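Local coordinates for protein FG41 Malonate Semialdehyde Decarboxylase (Coryneform bacterium, PDB 4LHP) that belongs to the tautomerase enzyme family of the MIF clan and assembles as a trimer of subunits built from beta-alpha-beta units, at residues 5-10 with 14-19; 37-42 with 114-119; 83-88 with 102-107. One frame throughout, in Å; residues are numbered along the deposited sequence.

Contact 1 (5-10 with 14-19)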
ATOM      1  N   ILE A   5       7.471  -3.276   4.094  1.00 15.78           N
ATOM      2  CA  ILE A   5       8.826  -2.750   4.202  1.00 15.92           C
ATOM      3  C   ILE A   5       9.473  -2.671   2.827  1.00 16.79           C
ATOM      4  O   ILE A   5       9.781  -3.694   2.216  1.00 19.38           O
ATOM      5  CB  ILE A   5       9.708  -3.629   5.102  1.00 24.00           C
ATOM      6  CG1 ILE A   5       9.030  -3.849   6.455  1.00 16.27           C
ATOM      7  CG2 ILE A   5      11.082  -2.987   5.281  1.00 15.15           C
ATOM      8  CD1 ILE A   5       9.740  -4.850   7.339  1.00 20.35           C
ATOM      9  N   ASP A   6       9.669  -1.450   2.342  1.00 13.31           N
ATOM     10  CA  ASP A   6      10.346  -1.235   1.070  1.00 19.46           C
ATOM     11  C   ASP A   6      11.740  -0.667   1.307  1.00 20.14           C
ATOM     12  O   ASP A   6      11.899   0.406   1.888  1.00 15.20           O
ATOM     13  CB  ASP A   6       9.535  -0.295   0.177  1.00 21.45           C
ATOM     14  CG  ASP A   6       8.281  -0.951  -0.376  1.00 24.25           C
ATOM     15  OD1 ASP A   6       8.300  -1.384  -1.547  1.00 18.04           O
ATOM     16  OD2 ASP A   6       7.275  -1.034   0.360  1.00 18.82           O
ATOM     17  N   LEU A   7      12.747  -1.403   0.852  1.00 19.82           N
ATOM     18  CA  LEU A   7      14.133  -1.003   1.033  1.00 26.17           C
ATOM     19  C   LEU A   7      14.883  -1.233  -0.275  1.00 23.92           C
ATOM     20  O   LEU A   7      14.259  -1.381  -1.324  1.00 22.00           O
ATOM     21  CB  LEU A   7      14.757  -1.765   2.205  1.00 20.04           C
ATOM     22  CG  LEU A   7      14.345  -3.230   2.355  1.00 22.28           C
ATOM     23  CD1 LEU A   7      14.780  -4.038   1.148  1.00 28.67           C
ATOM     24  CD2 LEU A   7      14.917  -3.817   3.635  1.00 30.74           C
ATOM     25  N   THR A   8      16.211  -1.259  -0.225  1.00 22.30           N
ATOM     26  CA  THR A   8      17.002  -1.293  -1.448  1.00 21.66           C
ATOM     27  C   THR A   8      17.866  -2.546  -1.581  1.00 21.24           C
ATOM     28  O   THR A   8      18.280  -3.141  -0.586  1.00 20.01           O
ATOM     29  CB  THR A   8      17.886  -0.050  -1.547  1.00 23.85           C
ATOM     30  OG1 THR A   8      18.689   0.060  -0.366  1.00 17.83           O
ATOM     31  CG2 THR A   8      17.022   1.195  -1.681  1.00 19.03           C
ATOM     32  N   SER A   9      18.146  -2.924  -2.824  1.00 26.79           N
ATOM     33  CA  SER A   9      18.793  -4.198  -3.127  1.00 24.12           C
ATOM     34  C   SER A   9      20.265  -4.269  -2.720  1.00 25.72           C
ATOM     35  O   SER A   9      20.835  -5.357  -2.647  1.00 21.43           O
ATOM     36  CB  SER A   9      18.648  -4.526  -4.618  1.00 29.70           C
ATOM     37  OG  SER A   9      19.042  -3.439  -5.438  1.00 30.07           O
ATOM     38  N   ASP A  10      20.881  -3.119  -2.456  1.00 23.92           N
ATOM     39  CA  ASP A  10      22.273  -3.095  -2.010  1.00 27.87           C
ATOM     40  C   ASP A  10      22.420  -3.689  -0.609  1.00 23.25           C
ATOM     41  O   ASP A  10      23.518  -4.070  -0.206  1.00 24.39           O
ATOM     42  CB  ASP A  10      22.830  -1.671  -2.036  1.00 20.62           C
ATOM     43  CG  ASP A  10      22.003  -0.707  -1.215  1.00 25.53           C
ATOM     44  OD1 ASP A  10      20.875  -0.382  -1.642  1.00 30.03           O
ATOM     45  OD2 ASP A  10      22.485  -0.267  -0.151  1.00 24.73           O
ATOM     46  N   GLU A  14      20.445 -11.056   4.157  1.00 21.10           N
ATOM     47  CA  GLU A  14      20.562 -11.272   5.594  1.00 21.51           C
ATOM     48  C   GLU A  14      20.129 -10.033   6.370  1.00 27.23           C
ATOM     49  O   GLU A  14      19.343 -10.125   7.313  1.00 23.61           O
ATOM     50  CB  GLU A  14      21.998 -11.650   5.964  1.00 20.00           C
ATOM     51  N   GLN A  15      20.643  -8.876   5.967  1.00 23.99           N
ATOM     52  CA  GLN A  15      20.356  -7.630   6.666  1.00 22.16           C
ATOM     53  C   GLN A  15      18.870  -7.287   6.600  1.00 23.79           C
ATOM     54  O   GLN A  15      18.289  -6.842   7.588  1.00 25.61           O
ATOM     55  CB  GLN A  15      21.177  -6.478   6.083  1.00 29.96           C
ATOM     56  CG  GLN A  15      21.300  -5.284   7.015  1.00 20.09           C
ATOM     57  CD  GLN A  15      21.992  -4.103   6.364  1.00 24.95           C
ATOM     58  OE1 GLN A  15      21.883  -3.893   5.157  1.00 27.87           O
ATOM     59  NE2 GLN A  15      22.714  -3.325   7.163  1.00 29.34           N
ATOM     60  N   ARG A  16      18.258  -7.487   5.435  1.00 24.62           N
ATOM     61  CA  ARG A  16      16.839  -7.194   5.266  1.00 26.32           C
ATOM     62  C   ARG A  16      16.047  -7.976   6.291  1.00 21.76           C
ATOM     63  O   ARG A  16      15.319  -7.410   7.103  1.00 24.69           O
ATOM     64  CB  ARG A  16      16.353  -7.599   3.879  1.00 30.93           C
ATOM     65  CG  ARG A  16      16.958  -6.829   2.732  1.00 28.67           C
ATOM     66  CD  ARG A  16      16.606  -7.509   1.424  1.00 33.56           C
ATOM     67  NE  ARG A  16      17.520  -7.150   0.347  1.00 38.80           N
ATOM     68  CZ  ARG A  16      17.603  -7.799  -0.808  1.00 40.07           C
ATOM     69  NH1 ARG A  16      16.828  -8.849  -1.043  1.00 29.80           N
ATOM     70  NH2 ARG A  16      18.467  -7.401  -1.729  1.00 39.13           N
ATOM     71  N   ARG A  17      16.193  -9.292   6.237  1.00 22.79           N
ATOM     72  CA  ARG A  17      15.507 -10.173   7.164  1.00 27.30           C
ATOM     73  C   ARG A  17      15.703  -9.687   8.599  1.00 27.27           C
ATOM     74  O   ARG A  17      14.777  -9.725   9.409  1.00 20.81           O
ATOM     75  CB  ARG A  17      16.020 -11.604   6.998  1.00 21.44           C
ATOM     76  CG  ARG A  17      15.368 -12.618   7.921  1.00 24.18           C
ATOM     77  CD  ARG A  17      13.864 -12.413   8.016  1.00 33.37           C
ATOM     78  NE  ARG A  17      13.297 -13.134   9.152  1.00 27.18           N
ATOM     79  CZ  ARG A  17      12.465 -14.169   9.069  1.00 36.55           C
ATOM     80  NH1 ARG A  17      12.059 -14.637   7.894  1.00 29.61           N
ATOM     81  NH2 ARG A  17      12.027 -14.737  10.181  1.00 32.31           N
ATOM     82  N   ALA A  18      16.908  -9.219   8.906  1.00 25.86           N
ATOM     83  CA  ALA A  18      17.197  -8.664  10.227  1.00 24.85           C
ATOM     84  C   ALA A  18      16.415  -7.371  10.454  1.00 21.15           C
ATOM     85  O   ALA A  18      15.816  -7.176  11.511  1.00 17.42           O
ATOM     86  CB  ALA A  18      18.688  -8.421  10.386  1.00 27.23           C
ATOM     87  N   ILE A  19      16.427  -6.487   9.460  1.00 23.42           N
ATOM     88  CA  ILE A  19      15.592  -5.291   9.498  1.00 19.65           C
ATOM     89  C   ILE A  19      14.159  -5.687   9.841  1.00 19.30           C
ATOM     90  O   ILE A  19      13.539  -5.104  10.729  1.00 16.93           O
ATOM     91  CB  ILE A  19      15.605  -4.540   8.144  1.00 24.23           C
ATOM     92  CG1 ILE A  19      16.964  -3.877   7.908  1.00 24.03           C
ATOM     93  CG2 ILE A  19      14.505  -3.486   8.104  1.00 22.46           C
ATOM     94  CD1 ILE A  19      17.130  -3.296   6.518  1.00 26.50           C
TER

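Contact 2 (37-42 with 114-119)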
ATOM      1  N   ASP A  37       1.841 -12.338  15.767  1.00 17.88           N
ATOM      2  CA  ASP A  37       1.072 -11.427  14.932  1.00 17.57           C
ATOM      3  C   ASP A  37       2.035 -10.741  13.970  1.00 20.58           C
ATOM      4  O   ASP A  37       2.189  -9.518  13.991  1.00 13.75           O
ATOM      5  CB  ASP A  37       0.336 -10.394  15.787  1.00 20.92           C
ATOM      6  CG  ASP A  37      -0.675  -9.588  14.990  1.00 27.01           C
ATOM      7  OD1 ASP A  37      -0.851  -9.879  13.790  1.00 22.79           O
ATOM      8  OD2 ASP A  37      -1.301  -8.671  15.564  1.00 27.70           O
ATOM      9  N   ARG A  38       2.688 -11.546  13.137  1.00 20.81           N
ATOM     10  CA  ARG A  38       3.710 -11.049  12.226  1.00 18.09           C
ATOM     11  C   ARG A  38       3.249 -11.165  10.782  1.00 16.24           C
ATOM     12  O   ARG A  38       3.034 -12.262  10.269  1.00 18.88           O
ATOM     13  CB  ARG A  38       5.020 -11.817  12.404  1.00 18.75           C
ATOM     14  CG  ARG A  38       6.144 -11.269  11.545  1.00 20.33           C
ATOM     15  CD  ARG A  38       7.481 -11.923  11.842  1.00 20.97           C
ATOM     16  NE  ARG A  38       8.570 -11.158  11.242  1.00 21.35           N
ATOM     17  CZ  ARG A  38       9.863 -11.413  11.417  1.00 22.88           C
ATOM     18  NH1 ARG A  38      10.254 -12.426  12.177  1.00 24.83           N
ATOM     19  NH2 ARG A  38      10.767 -10.648  10.825  1.00 27.01           N
ATOM     20  N   PHE A  39       3.108 -10.021  10.131  1.00 14.46           N
ATOM     21  CA  PHE A  39       2.653  -9.980   8.754  1.00 18.00           C
ATOM     22  C   PHE A  39       3.388  -8.876   8.023  1.00 13.86           C
ATOM     23  O   PHE A  39       3.140  -7.691   8.243  1.00 16.97           O
ATOM     24  CB  PHE A  39       1.141  -9.791   8.716  1.00 11.32           C
ATOM     25  CG  PHE A  39       0.401 -10.885   9.415  1.00 12.83           C
ATOM     26  CD1 PHE A  39      -0.013 -10.739  10.727  1.00 15.94           C
ATOM     27  CD2 PHE A  39       0.164 -12.086   8.774  1.00 16.52           C
ATOM     28  CE1 PHE A  39      -0.675 -11.762  11.373  1.00 20.80           C
ATOM     29  CE2 PHE A  39      -0.494 -13.109   9.414  1.00 16.76           C
ATOM     30  CZ  PHE A  39      -0.914 -12.949  10.715  1.00 17.12           C
ATOM     31  N   GLN A  40       4.304  -9.287   7.154  1.00 19.54           N
ATOM     32  CA  GLN A  40       5.258  -8.373   6.551  1.00 17.92           C
ATOM     33  C   GLN A  40       5.483  -8.703   5.086  1.00 13.58           C
ATOM     34  O   GLN A  40       5.532  -9.870   4.704  1.00 20.13           O
ATOM     35  CB  GLN A  40       6.598  -8.464   7.284  1.00 17.14           C
ATOM     36  CG  GLN A  40       6.528  -8.143   8.766  1.00 16.57           C
ATOM     37  CD  GLN A  40       7.896  -8.158   9.420  1.00 19.21           C
ATOM     38  OE1 GLN A  40       8.718  -9.032   9.144  1.00 17.54           O
ATOM     39  NE2 GLN A  40       8.151  -7.184  10.287  1.00 21.26           N
ATOM     40  N   ILE A  41       5.623  -7.664   4.272  1.00 11.71           N
ATOM     41  CA  ILE A  41       6.005  -7.833   2.879  1.00 19.74           C
ATOM     42  C   ILE A  41       7.274  -7.041   2.614  1.00 16.62           C
ATOM     43  O   ILE A  41       7.297  -5.820   2.767  1.00 13.29           O
ATOM     44  CB  ILE A  41       4.905  -7.357   1.918  1.00 20.61           C
ATOM     45  CG1 ILE A  41       3.618  -8.148   2.158  1.00 15.37           C
ATOM     46  CG2 ILE A  41       5.365  -7.514   0.473  1.00 17.13           C
ATOM     47  CD1 ILE A  41       2.414  -7.597   1.429  1.00 12.88           C
ATOM     48  N   LEU A  42       8.331  -7.745   2.225  1.00 16.49           N
ATOM     49  CA  LEU A  42       9.608  -7.111   1.929  1.00 23.78           C
ATOM     50  C   LEU A  42       9.800  -6.949   0.432  1.00 23.15           C
ATOM     51  O   LEU A  42       9.815  -7.927  -0.314  1.00 25.25           O
ATOM     52  CB  LEU A  42      10.761  -7.930   2.503  1.00 26.13           C
ATOM     53  CG  LEU A  42      11.111  -7.620   3.955  1.00 28.41           C
ATOM     54  CD1 LEU A  42       9.861  -7.649   4.814  1.00 25.30           C
ATOM     55  CD2 LEU A  42      12.145  -8.605   4.470  1.00 30.79           C
ATOM     56  N   TRP A 114     -10.069  -7.347   8.702  1.00 16.60           N
ATOM     57  CA  TRP A 114      -8.990  -8.326   8.683  1.00 13.56           C
ATOM     58  C   TRP A 114      -9.491  -9.759   8.610  1.00 14.86           C
ATOM     59  O   TRP A 114     -10.388 -10.156   9.355  1.00 11.95           O
ATOM     60  CB  TRP A 114      -8.119  -8.180   9.931  1.00 14.70           C
ATOM     61  CG  TRP A 114      -7.534  -6.817  10.108  1.00 18.48           C
ATOM     62  CD1 TRP A 114      -8.109  -5.755  10.742  1.00 13.84           C
ATOM     63  CD2 TRP A 114      -6.254  -6.367   9.652  1.00 16.02           C
ATOM     64  NE1 TRP A 114      -7.267  -4.670  10.705  1.00 19.15           N
ATOM     65  CE2 TRP A 114      -6.121  -5.020  10.042  1.00 20.22           C
ATOM     66  CE3 TRP A 114      -5.207  -6.970   8.948  1.00 13.76           C
ATOM     67  CZ2 TRP A 114      -4.985  -4.267   9.754  1.00 14.86           C
ATOM     68  CZ3 TRP A 114      -4.080  -6.221   8.665  1.00 18.86           C
ATOM     69  CH2 TRP A 114      -3.979  -4.884   9.067  1.00 15.88           C
ATOM     70  N   SER A 115      -8.898 -10.527   7.702  1.00 13.83           N
ATOM     71  CA  SER A 115      -9.027 -11.975   7.716  1.00 11.77           C
ATOM     72  C   SER A 115      -7.631 -12.582   7.756  1.00 14.19           C
ATOM     73  O   SER A 115      -6.807 -12.329   6.874  1.00 12.82           O
ATOM     74  CB  SER A 115      -9.785 -12.477   6.489  1.00 10.58           C
ATOM     75  OG  SER A 115      -9.761 -13.894   6.436  1.00 14.46           O
ATOM     76  N   PHE A 116      -7.368 -13.376   8.788  1.00 16.62           N
ATOM     77  CA  PHE A 116      -6.058 -13.985   8.970  1.00 12.35           C
ATOM     78  C   PHE A 116      -5.968 -15.322   8.245  1.00 19.79           C
ATOM     79  O   PHE A 116      -4.915 -15.961   8.230  1.00 14.39           O
ATOM     80  CB  PHE A 116      -5.769 -14.165  10.460  1.00 18.54           C
ATOM     81  CG  PHE A 116      -5.620 -12.871  11.206  1.00 12.24           C
ATOM     82  CD1 PHE A 116      -4.365 -12.358  11.486  1.00 17.83           C
ATOM     83  CD2 PHE A 116      -6.733 -12.159  11.615  1.00 14.83           C
ATOM     84  CE1 PHE A 116      -4.223 -11.167  12.166  1.00 14.94           C
ATOM     85  CE2 PHE A 116      -6.598 -10.967  12.296  1.00 17.14           C
ATOM     86  CZ  PHE A 116      -5.341 -10.468  12.569  1.00 21.71           C
ATOM     87  N   GLY A 117      -7.078 -15.741   7.644  1.00 17.79           N
ATOM     88  CA  GLY A 117      -7.103 -16.971   6.875  1.00 17.57           C
ATOM     89  C   GLY A 117      -8.426 -17.706   6.963  1.00 14.24           C
ATOM     90  O   GLY A 117      -9.314 -17.331   7.731  1.00 11.99           O
ATOM     91  N   PHE A 118      -8.558 -18.748   6.148  1.00 13.31           N
ATOM     92  CA  PHE A 118      -9.707 -19.646   6.200  1.00 18.99           C
ATOM     93  C   PHE A 118     -11.036 -18.944   5.911  1.00 22.53           C
ATOM     94  O   PHE A 118     -12.102 -19.520   6.131  1.00 15.26           O
ATOM     95  CB  PHE A 118      -9.757 -20.360   7.556  1.00 18.76           C
ATOM     96  CG  PHE A 118      -8.511 -21.145   7.871  1.00 17.48           C
ATOM     97  CD1 PHE A 118      -7.607 -20.692   8.819  1.00 17.08           C
ATOM     98  CD2 PHE A 118      -8.238 -22.331   7.209  1.00 17.29           C
ATOM     99  CE1 PHE A 118      -6.460 -21.412   9.104  1.00 18.71           C
ATOM    100  CE2 PHE A 118      -7.092 -23.053   7.489  1.00 20.39           C
ATOM    101  CZ  PHE A 118      -6.203 -22.593   8.437  1.00 16.97           C
ATOM    102  N   GLY A 119     -10.971 -17.711   5.415  1.00 17.79           N
ATOM    103  CA  GLY A 119     -12.161 -16.997   4.981  1.00 17.43           C
ATOM    104  C   GLY A 119     -12.927 -16.352   6.122  1.00 17.70           C
ATOM    105  O   GLY A 119     -14.067 -15.919   5.949  1.00 16.09           O
TER

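Contact 3 (83-88 with 102-107)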
ATOM      1  N   ARG A  83       6.189   6.279  20.467  1.00 23.82           N
ATOM      2  CA  ARG A  83       6.988   5.189  21.016  1.00 23.42           C
ATOM      3  C   ARG A  83       7.331   4.154  19.946  1.00 24.71           C
ATOM      4  O   ARG A  83       8.431   3.602  19.950  1.00 22.62           O
ATOM      5  CB  ARG A  83       6.255   4.521  22.182  1.00 27.22           C
ATOM      6  CG  ARG A  83       6.423   5.242  23.513  1.00 29.67           C
ATOM      7  CD  ARG A  83       5.520   4.652  24.588  1.00 33.55           C
ATOM      8  NE  ARG A  83       5.721   3.213  24.757  1.00 36.27           N
ATOM      9  CZ  ARG A  83       4.746   2.322  24.938  1.00 43.22           C
ATOM     10  NH1 ARG A  83       3.474   2.698  24.976  1.00 42.55           N
ATOM     11  NH2 ARG A  83       5.045   1.040  25.080  1.00 43.41           N
ATOM     12  N   VAL A  84       6.395   3.889  19.037  1.00 27.09           N
ATOM     13  CA  VAL A  84       6.638   2.943  17.947  1.00 26.23           C
ATOM     14  C   VAL A  84       7.739   3.451  17.019  1.00 27.36           C
ATOM     15  O   VAL A  84       8.677   2.720  16.702  1.00 23.92           O
ATOM     16  CB  VAL A  84       5.361   2.675  17.110  1.00 31.48           C
ATOM     17  CG1 VAL A  84       5.713   1.988  15.787  1.00 23.44           C
ATOM     18  CG2 VAL A  84       4.364   1.837  17.900  1.00 20.62           C
ATOM     19  N   PHE A  85       7.619   4.700  16.581  1.00 25.03           N
ATOM     20  CA  PHE A  85       8.605   5.286  15.679  1.00 27.53           C
ATOM     21  C   PHE A  85      10.003   5.205  16.288  1.00 22.72           C
ATOM     22  O   PHE A  85      10.964   4.830  15.618  1.00 22.30           O
ATOM     23  CB  PHE A  85       8.273   6.752  15.389  1.00 21.29           C
ATOM     24  CG  PHE A  85       6.944   6.961  14.712  1.00 24.22           C
ATOM     25  CD1 PHE A  85       6.454   6.044  13.797  1.00 20.41           C
ATOM     26  CD2 PHE A  85       6.191   8.087  14.989  1.00 19.91           C
ATOM     27  CE1 PHE A  85       5.233   6.250  13.176  1.00 29.26           C
ATOM     28  CE2 PHE A  85       4.973   8.298  14.375  1.00 19.85           C
ATOM     29  CZ  PHE A  85       4.492   7.380  13.467  1.00 13.97           C
ATOM     30  N   ALA A  86      10.102   5.561  17.565  1.00 25.94           N
ATOM     31  CA  ALA A  86      11.391   5.621  18.243  1.00 32.01           C
ATOM     32  C   ALA A  86      11.965   4.231  18.500  1.00 30.95           C
ATOM     33  O   ALA A  86      13.168   4.017  18.358  1.00 21.82           O
ATOM     34  CB  ALA A  86      11.263   6.395  19.548  1.00 26.46           C
ATOM     35  N   ALA A  87      11.112   3.284  18.874  1.00 28.40           N
ATOM     36  CA  ALA A  87      11.575   1.931  19.158  1.00 29.80           C
ATOM     37  C   ALA A  87      12.099   1.284  17.882  1.00 32.56           C
ATOM     38  O   ALA A  87      13.157   0.654  17.878  1.00 22.72           O
ATOM     39  CB  ALA A  87      10.455   1.099  19.754  1.00 24.76           C
ATOM     40  N   ILE A  88      11.346   1.448  16.800  1.00 23.60           N
ATOM     41  CA  ILE A  88      11.736   0.909  15.505  1.00 28.97           C
ATOM     42  C   ILE A  88      13.096   1.444  15.072  1.00 20.90           C
ATOM     43  O   ILE A  88      13.990   0.677  14.724  1.00 26.03           O
ATOM     44  CB  ILE A  88      10.688   1.248  14.427  1.00 25.35           C
ATOM     45  CG1 ILE A  88       9.439   0.384  14.622  1.00 19.59           C
ATOM     46  CG2 ILE A  88      11.263   1.033  13.030  1.00 19.01           C
ATOM     47  CD1 ILE A  88       8.256   0.811  13.776  1.00 20.41           C
ATOM     48  N   VAL A 102      15.564   6.100   7.750  1.00 18.45           N
ATOM     49  CA  VAL A 102      14.294   5.482   8.101  1.00 14.61           C
ATOM     50  C   VAL A 102      13.139   6.436   7.829  1.00 17.42           C
ATOM     51  O   VAL A 102      13.234   7.637   8.077  1.00 21.55           O
ATOM     52  CB  VAL A 102      14.255   5.072   9.584  1.00 17.56           C
ATOM     53  CG1 VAL A 102      12.993   4.274   9.878  1.00 16.20           C
ATOM     54  CG2 VAL A 102      15.490   4.267   9.943  1.00 29.34           C
ATOM     55  N   PHE A 103      12.049   5.885   7.310  1.00 13.23           N
ATOM     56  CA  PHE A 103      10.827   6.641   7.085  1.00 16.98           C
ATOM     57  C   PHE A 103       9.654   5.725   7.400  1.00 18.26           C
ATOM     58  O   PHE A 103       9.555   4.625   6.856  1.00 14.35           O
ATOM     59  CB  PHE A 103      10.761   7.134   5.639  1.00 16.24           C
ATOM     60  CG  PHE A 103       9.515   7.909   5.315  1.00 17.05           C
ATOM     61  CD1 PHE A 103       9.521   9.295   5.330  1.00 14.63           C
ATOM     62  CD2 PHE A 103       8.339   7.252   4.992  1.00 20.18           C
ATOM     63  CE1 PHE A 103       8.378  10.011   5.028  1.00 19.64           C
ATOM     64  CE2 PHE A 103       7.191   7.963   4.690  1.00 19.70           C
ATOM     65  CZ  PHE A 103       7.211   9.344   4.711  1.00 17.76           C
ATOM     66  N   ILE A 104       8.775   6.171   8.291  1.00 17.30           N
ATOM     67  CA  ILE A 104       7.686   5.329   8.771  1.00 12.42           C
ATOM     68  C   ILE A 104       6.337   6.015   8.589  1.00 16.35           C
ATOM     69  O   ILE A 104       6.181   7.192   8.911  1.00 16.70           O
ATOM     70  CB  ILE A 104       7.866   4.975  10.261  1.00 16.78           C
ATOM     71  CG1 ILE A 104       9.262   4.395  10.505  1.00 17.43           C
ATOM     72  CG2 ILE A 104       6.790   3.996  10.709  1.00 13.04           C
ATOM     73  CD1 ILE A 104       9.573   4.135  11.960  1.00 22.81           C
ATOM     74  N   ALA A 105       5.365   5.269   8.074  1.00 13.86           N
ATOM     75  CA  ALA A 105       4.016   5.789   7.888  1.00 13.18           C
ATOM     76  C   ALA A 105       2.994   4.824   8.474  1.00 14.55           C
ATOM     77  O   ALA A 105       3.168   3.609   8.404  1.00 13.37           O
ATOM     78  CB  ALA A 105       3.737   6.011   6.414  1.00 16.29           C
ATOM     79  N   ILE A 106       1.928   5.371   9.051  1.00 12.57           N
ATOM     80  CA  ILE A 106       0.860   4.560   9.621  1.00 13.97           C
ATOM     81  C   ILE A 106      -0.461   4.840   8.912  1.00 15.09           C
ATOM     82  O   ILE A 106      -0.836   5.992   8.711  1.00 14.73           O
ATOM     83  CB  ILE A 106       0.694   4.827  11.132  1.00 11.46           C
ATOM     84  CG1 ILE A 106       1.998   4.510  11.872  1.00 14.58           C
ATOM     85  CG2 ILE A 106      -0.457   4.005  11.695  1.00 25.29           C
ATOM     86  CD1 ILE A 106       1.864   4.483  13.385  1.00 17.89           C
ATOM     87  N   THR A 107      -1.159   3.774   8.529  1.00 21.91           N
ATOM     88  CA  THR A 107      -2.463   3.891   7.884  1.00 13.27           C
ATOM     89  C   THR A 107      -3.443   2.965   8.596  1.00 17.00           C
ATOM     90  O   THR A 107      -3.167   1.780   8.777  1.00 21.12           O
ATOM     91  CB  THR A 107      -2.386   3.531   6.388  1.00 16.37           C
ATOM     92  OG1 THR A 107      -1.513   4.447   5.715  1.00 13.65           O
ATOM     93  CG2 THR A 107      -3.766   3.593   5.747  1.00 18.34           C
TER

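Contact 1 (5-10 with 14-19)
Leu-7 and Ile-19 meet tip to tip between strand 2-8 and helix 13-31. Their nearest atoms, Leu-7 CD2 and Ile-19 CD1, are 3.7 Å apart. A looser apolar contact lies further back along the strand, where Ile-5 CG2 is 4.5 Å from Ile-19 CG2. Strand 39-45 and strand 66-73 extend this apolar layer with Leu-42, Ala-44, Val-66 and Ile-68.

The methylene chain of Arg-16 adds a second kind of packing. It passes across Leu-7, and Arg-16 CG lies 3.7 Å from Leu-7 CD2. The other branch, Leu-7 CD1, is 3.9 Å from Arg-16 CD. Both methyls of Leu-7 are thus in use, with CD2 shared between Arg-16 and Ile-19.

The polar part sits where the strand ends. Arg-16 leaves the helix with CG beside its backbone N (chi1 -65°), and the extended chain from CG to NE carries the guanidinium past Leu-7 to the end of the strand, at Ser-9. Arg-16 NH2 donates to Ser-9 O at 3.3 Å. The bond is long and bent, with an N-H...O angle of 139°. Ser-9 O lies in the guanidinium plane, at its edge, but the donor is tilted from the carbonyl plane. Arg-16 NE has a weak bond to Arg-11 O. The turn is also tied within itself, since Thr-8 OG1 donates to Asp-10 OD1 at 2.6 Å.

The short segments run nearly antiparallel, at 151°. This is the first strand-to-helix step of the beta-alpha-beta unit formed by strand 2-8, helix 13-31 and strand 39-45.

Contact 2 (37-42 with 114-119)
Phe-39 and Phe-116 join the start of strand 39-45 to the turn after strand 114-115. Both belong to the tautomerase fold of the MIF clan. The contact lies at a subunit interface, where Phe-39, Gln-40, Trp-114 and Ser-115 pair antiparallel with a strand of the third subunit, so the sheet runs on. The tight part is the ring pair. Phe-39 CZ is 3.6 Å from Phe-116 CD1, and Phe-39 CE1 is 3.7 Å from Phe-116 CE1. The outer atoms of Phe-39 come to the edge of Phe-116, close to its plane. The two planes are 62° apart and the centroids 5.5 Å apart, so the pair is oblique. Phe-103 of the third subunit stacks on Phe-39 and meets Phe-116 edge-to-face, as does Tyr-123 of the same chain.

The other side is polar. Asp-37 lies beside Pro-1, and its side chain is about 3 Å from a bound phosphate ion, probably from the crystallisation liquor. Asp-37 OD1 sits at the edge of the Phe-39 ring, 3.1 Å from Phe-39 CE1. Only its reach across to Phe-116 is loose: Asp-37 OD1 stops 4.0 Å from Phe-116 CE1 and has no hydrogen-bond partner in the model.

Contact 3 (83-88 with 102-107)
Phe-85 and Ile-88 of helix 78-92 pack on Ile-104 and Ile-106 of strand 102-109. The first shell is entirely apolar. The CD1, CE1 and CZ atoms of Phe-85 do the touching. Its CE1 atom is 3.7 Å from Ile-104 CG2, and the same Phe-85 CE1 is 3.8 Å from Ile-106 CD1. Phe-85 CZ is 3.9 Å from Ile-106 CD1. The ring therefore spans two strand residues that point to the helix, and it meets both methyls obliquely.

Ile-88 makes the other half of the contact, one helical turn on. It reaches toward Ile-104 tip to tip, with Ile-88 CG2 3.7 Å from Ile-104 CD1. Ile-104 is the central residue. Its two branches divide the work: CG2 serves Phe-85 and CD1 serves Ile-88. This follows from its first torsion (chi1 -52°), which puts CG2 anti to the backbone N and CG1, which carries CD1, beside the backbone N.

The torsion of Phe-85 matters as well. Its CB does not point straight at the strand, but CG lies beside the backbone N (chi1 -61°) and the ring comes back to it. Helix hydrogen bonds hold the spacing of the residues, for example Ile-88 N to Val-84 O at 3.0 Å.

Further out, Thr-89 packs on Ile-104 and Lys-81 on Ile-106. Ser-115 of the second subunit covers part of Phe-85. The axes of the two short segments come within 9.8 Å, at 150°. They are the second and third elements of the unit strand 66-73, helix 78-92, strand 102-109. Strand 102-109 pairs with strand 66-73, and helix 13-31 packs beside helix 78-92 through Leu-27 and Val-30 on Val-84.

All three contacts reach one mixed sheet. Contacts 1 and 3 each join a helix to a strand, in the two successive beta-alpha-beta units, and do not touch each other. Contact 3 is the more central, with all its touching residues buried and only apolar chemistry. Contact 1 starts in the same kind of core but ends at an exposed turn, where a polar bond takes over. Contact 2 buries the least area and relies on aromatic rings at a subunit interface. Contacts 1 and 2 meet directly, because strands 2-8 and 39-45 are neighbours: Ile-5 N is 2.9 Å from Ile-41 O, a probable hydrogen bond.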